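Local coordinates for hemolysin-related protein (Vibrio cholerae serotype O1, PDB 6MLT) that probably helps anchor Vibrio cholerae biofilms to surfaces as a secreted, calcium-binding matrix protein that carries a carbohydrate-binding beta-prism domain, at residues 471-476 / 517-522. Numbering follows the deposited sequence.
Sequences LNSGKI and SGTLWE
N472 and S473 reach across to the carbonyls of G518 and L520, tying together two interblade loops of the beta-propeller: residues 471-476 join strand 462-467 to strand 478-481, and residues 517-522 lie in the loop joining strand 509-514 to strand 525-527. Two side-chain hydrogen bonds make the link. N472 offers an amide N-H at the end of a short side chain; with CG anti to the backbone N (chi1 -168°), ND2 meets G518 O at 2.8 Å, with an N-H...O angle of 166° and G518 O near the plane of the N472 amide. S473 suits its place because its short hydroxyl works both ways: OG donates to L520 O at 3.0 Å and accepts from K475 N, closing an ST turn. L520 O also receives a CA-H...O contact from I476, while K475 O takes one from the CA of W521. Among the van der Waals contacts, the long aliphatic chain of K475 can lie beside the W521 indole, CD 3.9 Å from CE3, while its end leads away. I476 has a CG1-CD1 branch long enough to touch both T519 CB and the E522 carboxylate, whose oxygens are already engaged through syn lone pairs by L520 N and S517 OG; CD1 rests 3.4 Å from E522 OE1.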
loop_
_atom_site.group_PDB
_atom_site.type_symbol
_atom_site.label_atom_id
_atom_site.label_comp_id
_atom_site.label_asym_id
_atom_site.label_seq_id
_atom_site.Cartn_x
_atom_site.Cartn_y
_atom_site.Cartn_z
ATOM N N LEU A 471 6.223 -17.984 21.049
ATOM C CA LEU A 471 5.548 -19.255 21.302
ATOM C C LEU A 471 4.157 -19.061 21.891
ATOM O O LEU A 471 3.281 -19.909 21.692
ATOM C CB LEU A 471 6.378 -20.116 22.251
ATOM C CG LEU A 471 7.125 -21.271 21.597
ATOM C CD1 LEU A 471 8.366 -20.749 20.910
ATOM C CD2 LEU A 471 7.469 -22.329 22.630
ATOM N N ASN A 472 3.940 -17.970 22.626
ATOM C CA ASN A 472 2.688 -17.755 23.345
ATOM C C ASN A 472 1.519 -17.382 22.435
ATOM O O ASN A 472 0.372 -17.424 22.894
ATOM C CB ASN A 472 2.868 -16.648 24.392
ATOM C CG ASN A 472 1.703 -16.564 25.358
ATOM O OD1 ASN A 472 1.214 -17.582 25.852
ATOM N ND2 ASN A 472 1.244 -15.348 25.628
ATOM N N SER A 473 1.764 -16.999 21.182
ATOM C CA SER A 473 0.693 -16.469 20.342
ATOM C C SER A 473 0.806 -16.963 18.907
ATOM O O SER A 473 -0.143 -17.542 18.367
ATOM C CB SER A 473 0.707 -14.939 20.386
ATOM O OG SER A 473 0.134 -14.348 19.224
ATOM N N GLY A 474 1.959 -16.739 18.283
ATOM C CA GLY A 474 2.114 -17.040 16.876
ATOM C C GLY A 474 1.385 -16.093 15.951
ATOM O O GLY A 474 1.256 -16.394 14.761
ATOM N N LYS A 475 0.897 -14.960 16.458
ATOM C CA LYS A 475 0.167 -14.000 15.640
ATOM C C LYS A 475 0.753 -12.596 15.681
ATOM O O LYS A 475 0.193 -11.692 15.050
ATOM C CB LYS A 475 -1.306 -13.941 16.076
ATOM C CG LYS A 475 -2.044 -15.280 15.998
ATOM C CD LYS A 475 -3.537 -15.111 16.285
ATOM C CE LYS A 475 -4.282 -16.437 16.288
ATOM N NZ LYS A 475 -3.821 -17.344 17.374
ATOM N N ILE A 476 1.870 -12.388 16.384
ATOM C CA ILE A 476 2.331 -11.032 16.653
ATOM C C ILE A 476 2.564 -10.280 15.346
ATOM O O ILE A 476 2.958 -10.854 14.322
ATOM C CB ILE A 476 3.601 -11.040 17.523
ATOM C CG1 ILE A 476 3.984 -9.617 17.960
ATOM C CG2 ILE A 476 4.774 -11.694 16.783
ATOM C CD1 ILE A 476 2.954 -8.938 18.874
ATOM N N SER A 517 5.323 -8.032 26.231
ATOM C CA SER A 517 3.938 -8.329 25.890
ATOM C C SER A 517 3.708 -9.833 25.914
ATOM O O SER A 517 4.581 -10.610 25.503
ATOM C CB SER A 517 3.573 -7.772 24.507
ATOM O OG SER A 517 2.223 -8.090 24.190
ATOM N N GLY A 518 2.527 -10.239 26.390
ATOM C CA GLY A 518 2.071 -11.598 26.147
ATOM C C GLY A 518 1.932 -11.896 24.669
ATOM O O GLY A 518 2.027 -13.060 24.262
ATOM N N THR A 519 1.749 -10.850 23.865
ATOM C CA THR A 519 1.606 -10.824 22.410
ATOM C C THR A 519 0.262 -11.380 21.965
ATOM O O THR A 519 -0.180 -12.453 22.394
ATOM C CB THR A 519 2.744 -11.560 21.675
ATOM O OG1 THR A 519 2.644 -12.974 21.873
ATOM C CG2 THR A 519 4.106 -11.055 22.143
ATOM N N LEU A 520 -0.406 -10.593 21.123
ATOM C CA LEU A 520 -1.535 -11.049 20.337
ATOM C C LEU A 520 -1.154 -10.796 18.893
ATOM O O LEU A 520 -0.353 -11.550 18.317
ATOM C CB LEU A 520 -2.816 -10.337 20.784
ATOM C CG LEU A 520 -3.360 -10.739 22.152
ATOM C CD1 LEU A 520 -4.467 -9.774 22.545
ATOM C CD2 LEU A 520 -3.864 -12.170 22.124
ATOM N N TRP A 521 -1.651 -9.718 18.276
ATOM C CA TRP A 521 -1.243 -9.356 16.924
ATOM C C TRP A 521 -0.948 -7.862 16.806
ATOM O O TRP A 521 -1.027 -7.307 15.702
ATOM C CB TRP A 521 -2.319 -9.791 15.910
ATOM C CG TRP A 521 -3.704 -9.495 16.373
ATOM C CD1 TRP A 521 -4.431 -8.365 16.131
ATOM C CD2 TRP A 521 -4.532 -10.339 17.183
ATOM N NE1 TRP A 521 -5.661 -8.457 16.737
ATOM C CE2 TRP A 521 -5.745 -9.652 17.397
ATOM C CE3 TRP A 521 -4.362 -11.604 17.753
ATOM C CZ2 TRP A 521 -6.779 -10.183 18.158
ATOM C CZ3 TRP A 521 -5.398 -12.135 18.509
ATOM C CH2 TRP A 521 -6.590 -11.425 18.699
ATOM N N GLU A 522 -0.593 -7.202 17.906
ATOM C CA GLU A 522 -0.253 -5.788 17.874
ATOM C C GLU A 522 1.071 -5.580 17.139
ATOM O O GLU A 522 1.833 -6.521 16.913
ATOM C CB GLU A 522 -0.173 -5.231 19.299
ATOM C CG GLU A 522 1.083 -5.621 20.106
ATOM C CD GLU A 522 0.970 -6.934 20.904
ATOM O OE1 GLU A 522 0.167 -7.833 20.546
ATOM O OE2 GLU A 522 1.730 -7.062 21.897
#